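Local coordinates for DNA repair protein RAD7 (Saccharomyces cerevisiae, PDB 5ZB2) that takes part in global genome nucleotide excision repair, which removes damage from nontranscribing DNA, as a component of the GGR complex with RAD16 and ABF1, at residues N223-I226 with I227-L231; D251-I255 with N256-A260; G308-A311 with I312-L315. All blocks are in the same frame, centred on the assembly; numbering follows the deposited sequence.

All three contacts lie within single helices of the leucine-rich repeat part of RAD7, each helix following one parallel strand and preceding the next. Contact 1 (helix 224-234) and contact 2 (helix 251-261) belong to adjacent helices whose contact centres are about 9 Å apart, and they touch: Ile227 CG2 reaches Met253 CG at 3.4 Å, and Leu231 CD1 packs on the backbone at Gly257 and Leu258. Contact 3 (helix 309-320) lies further along the array, its centre about 17 Å from that of contact 2 and about 24 Å from that of contact 1, touching neither. The glycol molecules occupy pockets formed by other residues; in contact 2 the side chain of Thr259 is about 3 Å from a glycerol, probably from the crystallisation liquor.

Contact 1: residues N223-I226 with I227-L231; sequences NDEI and IINLL
Ile227, Ile228, Asn229 and Leu230 each send a backbone N-H four residues back, to the carbonyls of Asn223, Asp224, Glu225 and Ile226, and so make the first turns of helix 224-234. Asn223 is the N-cap: its amide oxygen OD1 takes the N-H of Ile226 at 2.9 Å, almost in line with the side-chain C=O (170° at OD1). Asparagine suits the place, being short enough to fold back on the first turn and offering a carbonyl to an amide that the helix itself serves only by a weak bond. Ile228 lays its CG1 over the backbone oxygen of Asp224, 3.2 Å away, because chi1 of -67° sets that branch beside its own N; its CD1 then ends 4.3 Å from Asp224 CB. On the exposed side Glu225 and Asn229 run alongside each other, pointing the same way, with carboxylate and amide planes 68° apart. Asn229 ND2 comes within 4.2 Å of Glu225 CG; the ND2 group also nears Glu225 O, but at too poor an angle for a hydrogen bond. Asp224 OD2 is hydrogen-bonded to Thr250 OG1. The chemistry thus differs round the helix: buried Ile227 and Leu230 pack on Leu249 and Leu199, while Glu225 and Asn229 lie on the exposed side, and the negative charge of Asp224 near the helix N-terminus would probably be favoured by the helix dipole.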
loop_
_atom_site.group_PDB
_atom_site.type_symbol
_atom_site.label_atom_id
_atom_site.label_comp_id
_atom_site.label_asym_id
_atom_site.label_seq_id
_atom_site.Cartn_x
_atom_site.Cartn_y
_atom_site.Cartn_z
ATOM N N ASN A 223 -39.927 -12.941 11.880
ATOM C CA ASN A 223 -41.230 -13.206 12.470
ATOM C C ASN A 223 -41.091 -14.100 13.697
ATOM O O ASN A 223 -40.020 -14.639 13.989
ATOM C CB ASN A 223 -42.176 -13.842 11.441
ATOM C CG ASN A 223 -41.617 -15.110 10.829
ATOM O OD1 ASN A 223 -40.889 -15.863 11.473
ATOM N ND2 ASN A 223 -41.962 -15.355 9.575
ATOM N N ASP A 224 -42.206 -14.243 14.420
ATOM C CA ASP A 224 -42.216 -15.030 15.648
ATOM C C ASP A 224 -41.657 -16.424 15.415
ATOM O O ASP A 224 -40.826 -16.911 16.189
ATOM C CB ASP A 224 -43.641 -15.120 16.200
ATOM C CG ASP A 224 -44.186 -13.779 16.628
ATOM O OD1 ASP A 224 -43.456 -13.031 17.312
ATOM O OD2 ASP A 224 -45.345 -13.475 16.283
ATOM N N GLU A 225 -42.108 -17.083 14.344
ATOM C CA GLU A 225 -41.712 -18.467 14.098
ATOM C C GLU A 225 -40.196 -18.608 14.018
ATOM O O GLU A 225 -39.623 -19.554 14.573
ATOM C CB GLU A 225 -42.367 -18.973 12.812
ATOM C CG GLU A 225 -42.307 -20.483 12.635
ATOM C CD GLU A 225 -42.984 -20.956 11.361
ATOM O OE1 GLU A 225 -42.416 -21.833 10.677
ATOM O OE2 GLU A 225 -44.083 -20.451 11.043
ATOM N N ILE A 226 -39.528 -17.676 13.334
ATOM C CA ILE A 226 -38.078 -17.767 13.178
ATOM C C ILE A 226 -37.379 -17.572 14.519
ATOM O O ILE A 226 -36.430 -18.292 14.848
ATOM C CB ILE A 226 -37.593 -16.746 12.130
ATOM C CG1 ILE A 226 -38.118 -17.134 10.743
ATOM C CG2 ILE A 226 -36.067 -16.657 12.122
ATOM C CD1 ILE A 226 -37.874 -16.099 9.668
ATOM N N ILE A 227 -37.827 -16.594 15.308
ATOM C CA ILE A 227 -37.155 -16.309 16.573
ATOM C C ILE A 227 -37.399 -17.425 17.580
ATOM O O ILE A 227 -36.518 -17.738 18.391
ATOM C CB ILE A 227 -37.614 -14.947 17.123
ATOM C CG1 ILE A 227 -37.262 -13.827 16.137
ATOM C CG2 ILE A 227 -37.005 -14.683 18.503
ATOM C CD1 ILE A 227 -35.778 -13.726 15.785
ATOM N N ILE A 228 -38.585 -18.036 17.557
ATOM C CA ILE A 228 -38.856 -19.159 18.452
ATOM C C ILE A 228 -37.930 -20.322 18.126
ATOM O O ILE A 228 -37.265 -20.874 19.009
ATOM C CB ILE A 228 -40.335 -19.569 18.370
ATOM C CG1 ILE A 228 -41.211 -18.457 18.950
ATOM C CG2 ILE A 228 -40.580 -20.888 19.116
ATOM C CD1 ILE A 228 -42.681 -18.600 18.622
ATOM N N ASN A 229 -37.870 -20.709 16.850
ATOM C CA ASN A 229 -36.986 -21.801 16.451
ATOM C C ASN A 229 -35.539 -21.493 16.809
ATOM O O ASN A 229 -34.800 -22.374 17.263
ATOM C CB ASN A 229 -37.129 -22.069 14.953
ATOM C CG ASN A 229 -38.486 -22.648 14.597
ATOM O OD1 ASN A 229 -39.221 -23.103 15.471
ATOM N ND2 ASN A 229 -38.824 -22.635 13.314
ATOM N N LEU A 230 -35.118 -20.240 16.627
ATOM C CA LEU A 230 -33.756 -19.864 16.988
ATOM C C LEU A 230 -33.536 -19.981 18.492
ATOM O O LEU A 230 -32.502 -20.492 18.940
ATOM C CB LEU A 230 -33.469 -18.445 16.504
ATOM C CG LEU A 230 -32.014 -17.984 16.474
ATOM C CD1 LEU A 230 -31.160 -18.893 15.605
ATOM C CD2 LEU A 230 -31.960 -16.554 15.965
ATOM N N LEU A 231 -34.502 -19.519 19.292
ATOM C CA LEU A 231 -34.375 -19.631 20.739
ATOM C C LEU A 231 -34.348 -21.087 21.186
ATOM O O LEU A 231 -33.664 -21.422 22.159
ATOM C CB LEU A 231 -35.518 -18.885 21.430
ATOM C CG LEU A 231 -35.462 -17.356 21.365
ATOM C CD1 LEU A 231 -36.730 -16.747 21.947
ATOM C CD2 LEU A 231 -34.234 -16.825 22.093
#

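Contact 2: residues D251-I255 with N256-A260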
loop_
_atom_site.group_PDB
_atom_site.type_symbol
_atom_site.label_atom_id
_atom_site.label_comp_id
_atom_site.label_asym_id
_atom_site.label_seq_id
_atom_site.Cartn_x
_atom_site.Cartn_y
_atom_site.Cartn_z
ATOM N N ASP A 251 -46.365 -11.134 21.231
ATOM C CA ASP A 251 -46.274 -11.882 22.481
ATOM C C ASP A 251 -45.964 -13.354 22.235
ATOM O O ASP A 251 -45.409 -14.027 23.114
ATOM C CB ASP A 251 -47.578 -11.747 23.271
ATOM C CG ASP A 251 -47.711 -10.398 23.960
ATOM O OD1 ASP A 251 -46.727 -9.620 23.965
ATOM O OD2 ASP A 251 -48.801 -10.125 24.514
ATOM N N SER A 252 -46.311 -13.870 21.053
ATOM C CA SER A 252 -46.018 -15.264 20.735
ATOM C C SER A 252 -44.535 -15.561 20.915
ATOM O O SER A 252 -44.157 -16.593 21.482
ATOM C CB SER A 252 -46.462 -15.576 19.306
ATOM O OG SER A 252 -46.046 -16.873 18.931
ATOM N N MET A 253 -43.676 -14.662 20.430
ATOM C CA MET A 253 -42.241 -14.824 20.643
ATOM C C MET A 253 -41.915 -14.855 22.129
ATOM O O MET A 253 -41.016 -15.587 22.562
ATOM C CB MET A 253 -41.478 -13.692 19.950
ATOM C CG MET A 253 -39.968 -13.828 20.004
ATOM S SD MET A 253 -39.208 -13.117 21.481
ATOM C CE MET A 253 -39.350 -11.363 21.128
ATOM N N ILE A 254 -42.647 -14.076 22.927
ATOM C CA ILE A 254 -42.380 -14.007 24.360
ATOM C C ILE A 254 -42.864 -15.276 25.050
ATOM O O ILE A 254 -42.161 -15.854 25.887
ATOM C CB ILE A 254 -43.045 -12.761 24.973
ATOM C CG1 ILE A 254 -42.595 -11.479 24.257
ATOM C CG2 ILE A 254 -42.760 -12.689 26.476
ATOM C CD1 ILE A 254 -41.124 -11.157 24.402
ATOM N N ILE A 255 -44.077 -15.718 24.720
ATOM C CA ILE A 255 -44.681 -16.850 25.413
ATOM C C ILE A 255 -44.085 -18.162 24.922
ATOM O O ILE A 255 -43.710 -19.027 25.721
ATOM C CB ILE A 255 -46.211 -16.822 25.229
ATOM C CG1 ILE A 255 -46.792 -15.497 25.740
ATOM C CG2 ILE A 255 -46.867 -18.007 25.938
ATOM C CD1 ILE A 255 -46.483 -15.191 27.193
ATOM N N ASN A 256 -43.991 -18.334 23.606
ATOM C CA ASN A 256 -43.570 -19.600 23.022
ATOM C C ASN A 256 -42.073 -19.678 22.757
ATOM O O ASN A 256 -41.576 -20.767 22.447
ATOM C CB ASN A 256 -44.330 -19.844 21.717
ATOM C CG ASN A 256 -45.835 -19.773 21.903
ATOM O OD1 ASN A 256 -46.518 -18.966 21.271
ATOM N ND2 ASN A 256 -46.358 -20.618 22.780
ATOM N N GLY A 257 -41.347 -18.566 22.870
ATOM C CA GLY A 257 -39.916 -18.555 22.621
ATOM C C GLY A 257 -39.077 -18.296 23.856
ATOM O O GLY A 257 -38.403 -19.202 24.357
ATOM N N LEU A 258 -39.110 -17.061 24.361
ATOM C CA LEU A 258 -38.285 -16.706 25.513
ATOM C C LEU A 258 -38.635 -17.549 26.733
ATOM O O LEU A 258 -37.753 -18.140 27.366
ATOM C CB LEU A 258 -38.439 -15.220 25.838
ATOM C CG LEU A 258 -37.771 -14.218 24.898
ATOM C CD1 LEU A 258 -38.074 -12.804 25.370
ATOM C CD2 LEU A 258 -36.269 -14.447 24.818
ATOM N N THR A 259 -39.916 -17.604 27.095
ATOM C CA THR A 259 -40.291 -18.315 28.310
ATOM C C THR A 259 -40.030 -19.811 28.186
ATOM O O THR A 259 -39.707 -20.466 29.182
ATOM C CB THR A 259 -41.760 -18.063 28.637
ATOM O OG1 THR A 259 -42.006 -16.651 28.695
ATOM C CG2 THR A 259 -42.118 -18.689 29.980
ATOM N N ALA A 260 -40.157 -20.360 26.979
ATOM C CA ALA A 260 -39.958 -21.791 26.788
ATOM C C ALA A 260 -38.493 -22.180 26.940
ATOM O O ALA A 260 -38.184 -23.202 27.562
ATOM C CB ALA A 260 -40.472 -22.209 25.410
#
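Thr259 and Ile254 are joined twice, for Ile254 O accepts both the backbone N-H of Thr259 and its hydroxyl, OG1 standing 2.9 Å away. The two donors come from opposite faces of the carbonyl plane, and chi1 of -54° turns OG1 back beside its own N to reach it. With a valine in place of Thr259 the hydroxyl is gone, and Ile254 O would probably be left with the backbone N-H as its one donor of the pair. The backbone bond from Thr259 N to Ile254 O spans five residues rather than four, as does that from Leu258 N to Met253 O (3.0 Å), marking a wider, pi-type turn. Gly257 lies in this turn, and its own N-H reaches Met253 O only weakly; glycine appears to suit this place, where that oxygen leaves little room beside the CA. Ile254 and Leu258 lie side by side, CD1 against CD1 at 3.6 Å. Met253, its CG anti to the backbone N (chi1 -175°) and its chain bent twice beyond, crosses Leu258 obliquely and lays SD 3.9 Å from Leu258 CG. At the outer edge Ser252 OG lies 3.2 Å from Asn256 OD1, a hydrogen bond that is not settled, while Asn256 N bonds to Ser252 O. Helix 251-261 sits between strands 240-244 and 270-272 in the chain; Asn256 touches Ile228 of helix 224-234, and Ile255 and Thr259 pack on Tyr286 of helix 281-290.

Contact 3: residues G308-A311 with I312-L315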
loop_
_atom_site.group_PDB
_atom_site.type_symbol
_atom_site.label_atom_id
_atom_site.label_comp_id
_atom_site.label_asym_id
_atom_site.label_seq_id
_atom_site.Cartn_x
_atom_site.Cartn_y
_atom_site.Cartn_z
ATOM N N GLY A 308 -45.943 -1.239 30.501
ATOM C CA GLY A 308 -46.332 -0.500 31.685
ATOM C C GLY A 308 -45.610 -0.954 32.940
ATOM O O GLY A 308 -44.579 -1.633 32.870
ATOM N N ASP A 309 -46.167 -0.597 34.100
ATOM C CA ASP A 309 -45.437 -0.721 35.359
ATOM C C ASP A 309 -45.011 -2.160 35.634
ATOM O O ASP A 309 -43.857 -2.419 35.991
ATOM C CB ASP A 309 -46.293 -0.191 36.512
ATOM C CG ASP A 309 -46.575 1.297 36.400
ATOM O OD1 ASP A 309 -45.815 2.003 35.708
ATOM O OD2 ASP A 309 -47.558 1.766 37.008
ATOM N N MET A 310 -45.933 -3.116 35.488
ATOM C CA MET A 310 -45.662 -4.461 35.985
ATOM C C MET A 310 -44.495 -5.116 35.260
ATOM O O MET A 310 -43.740 -5.883 35.869
ATOM C CB MET A 310 -46.915 -5.332 35.871
ATOM C CG MET A 310 -47.911 -5.129 37.004
ATOM S SD MET A 310 -47.190 -5.378 38.645
ATOM C CE MET A 310 -46.699 -7.098 38.547
ATOM N N ALA A 311 -44.327 -4.839 33.966
ATOM C CA ALA A 311 -43.169 -5.362 33.251
ATOM C C ALA A 311 -41.870 -4.915 33.918
ATOM O O ALA A 311 -40.955 -5.723 34.126
ATOM C CB ALA A 311 -43.209 -4.913 31.793
ATOM N N ILE A 312 -41.783 -3.632 34.276
ATOM C CA ILE A 312 -40.561 -3.096 34.869
ATOM C C ILE A 312 -40.397 -3.585 36.302
ATOM O O ILE A 312 -39.279 -3.875 36.747
ATOM C CB ILE A 312 -40.569 -1.557 34.802
ATOM C CG1 ILE A 312 -40.807 -1.075 33.366
ATOM C CG2 ILE A 312 -39.263 -0.984 35.348
ATOM C CD1 ILE A 312 -39.849 -1.645 32.346
ATOM N N ILE A 313 -41.498 -3.668 37.050
ATOM C CA ILE A 313 -41.424 -4.127 38.435
ATOM C C ILE A 313 -40.961 -5.577 38.482
ATOM O O ILE A 313 -40.048 -5.930 39.236
ATOM C CB ILE A 313 -42.782 -3.939 39.138
ATOM C CG1 ILE A 313 -43.114 -2.446 39.243
ATOM C CG2 ILE A 313 -42.775 -4.584 40.526
ATOM C CD1 ILE A 313 -44.481 -2.148 39.829
ATOM N N GLU A 314 -41.587 -6.440 37.678
ATOM C CA GLU A 314 -41.180 -7.842 37.647
ATOM C C GLU A 314 -39.715 -7.977 37.247
ATOM O O GLU A 314 -39.003 -8.847 37.762
ATOM C CB GLU A 314 -42.073 -8.630 36.689
ATOM C CG GLU A 314 -43.521 -8.791 37.149
ATOM C CD GLU A 314 -43.664 -9.653 38.399
ATOM O OE1 GLU A 314 -42.677 -10.306 38.800
ATOM O OE2 GLU A 314 -44.769 -9.675 38.981
ATOM N N LEU A 315 -39.247 -7.126 36.330
ATOM C CA LEU A 315 -37.838 -7.149 35.946
ATOM C C LEU A 315 -36.940 -6.859 37.144
ATOM O O LEU A 315 -36.001 -7.611 37.430
ATOM C CB LEU A 315 -37.582 -6.137 34.824
ATOM C CG LEU A 315 -36.118 -5.904 34.429
ATOM C CD1 LEU A 315 -35.500 -7.160 33.839
ATOM C CD2 LEU A 315 -36.000 -4.743 33.450
#
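Met310 and Glu314 both hold CG beside their own backbone N (chi1 -81° and -68°) and bend again at the next bond, which brings the methionine methyl and the carboxylate together. Their side chains cross, Met310 CE lying 3.2 Å from Glu314 OE2 and 3.9 Å from Glu314 CG. This is van der Waals contact of a methyl with a carboxylate oxygen, and the unbranched, flexible methionine can bend at chi2 and chi3 to bring its methyl to Glu314. Glu314 CG also rests 3.2 Å from Met310 O, the carbonyl that accepts Glu314 N. Met310 SD reaches Ile313 CD1 at 4.4 Å, a looser approach. Ile313 in turn leans CG1 on the backbone oxygen of Asp309, 3.3 Å away, the same oxygen that accepts its own N-H. Ile312 and Leu315 are buried, Ile312 against Leu329 and Leu335 and Leu315 against Leu293, as aliphatic residues on an inner helix face should be. Ala311, also buried, touches Thr281, where a small residue is consistent with the close approach. Gly308, at the N-cap, has no side chain to cap with. Asp309 OD2 is hydrogen-bonded to Thr336 OG1, just before helix 337-341. Helix 309-320 follows strand 298-300 and leads to strand 326-328, the strand-then-helix repeat characteristic of a leucine-rich repeat solenoid, in which aliphatic residues of each helix fill the interior behind the parallel strands.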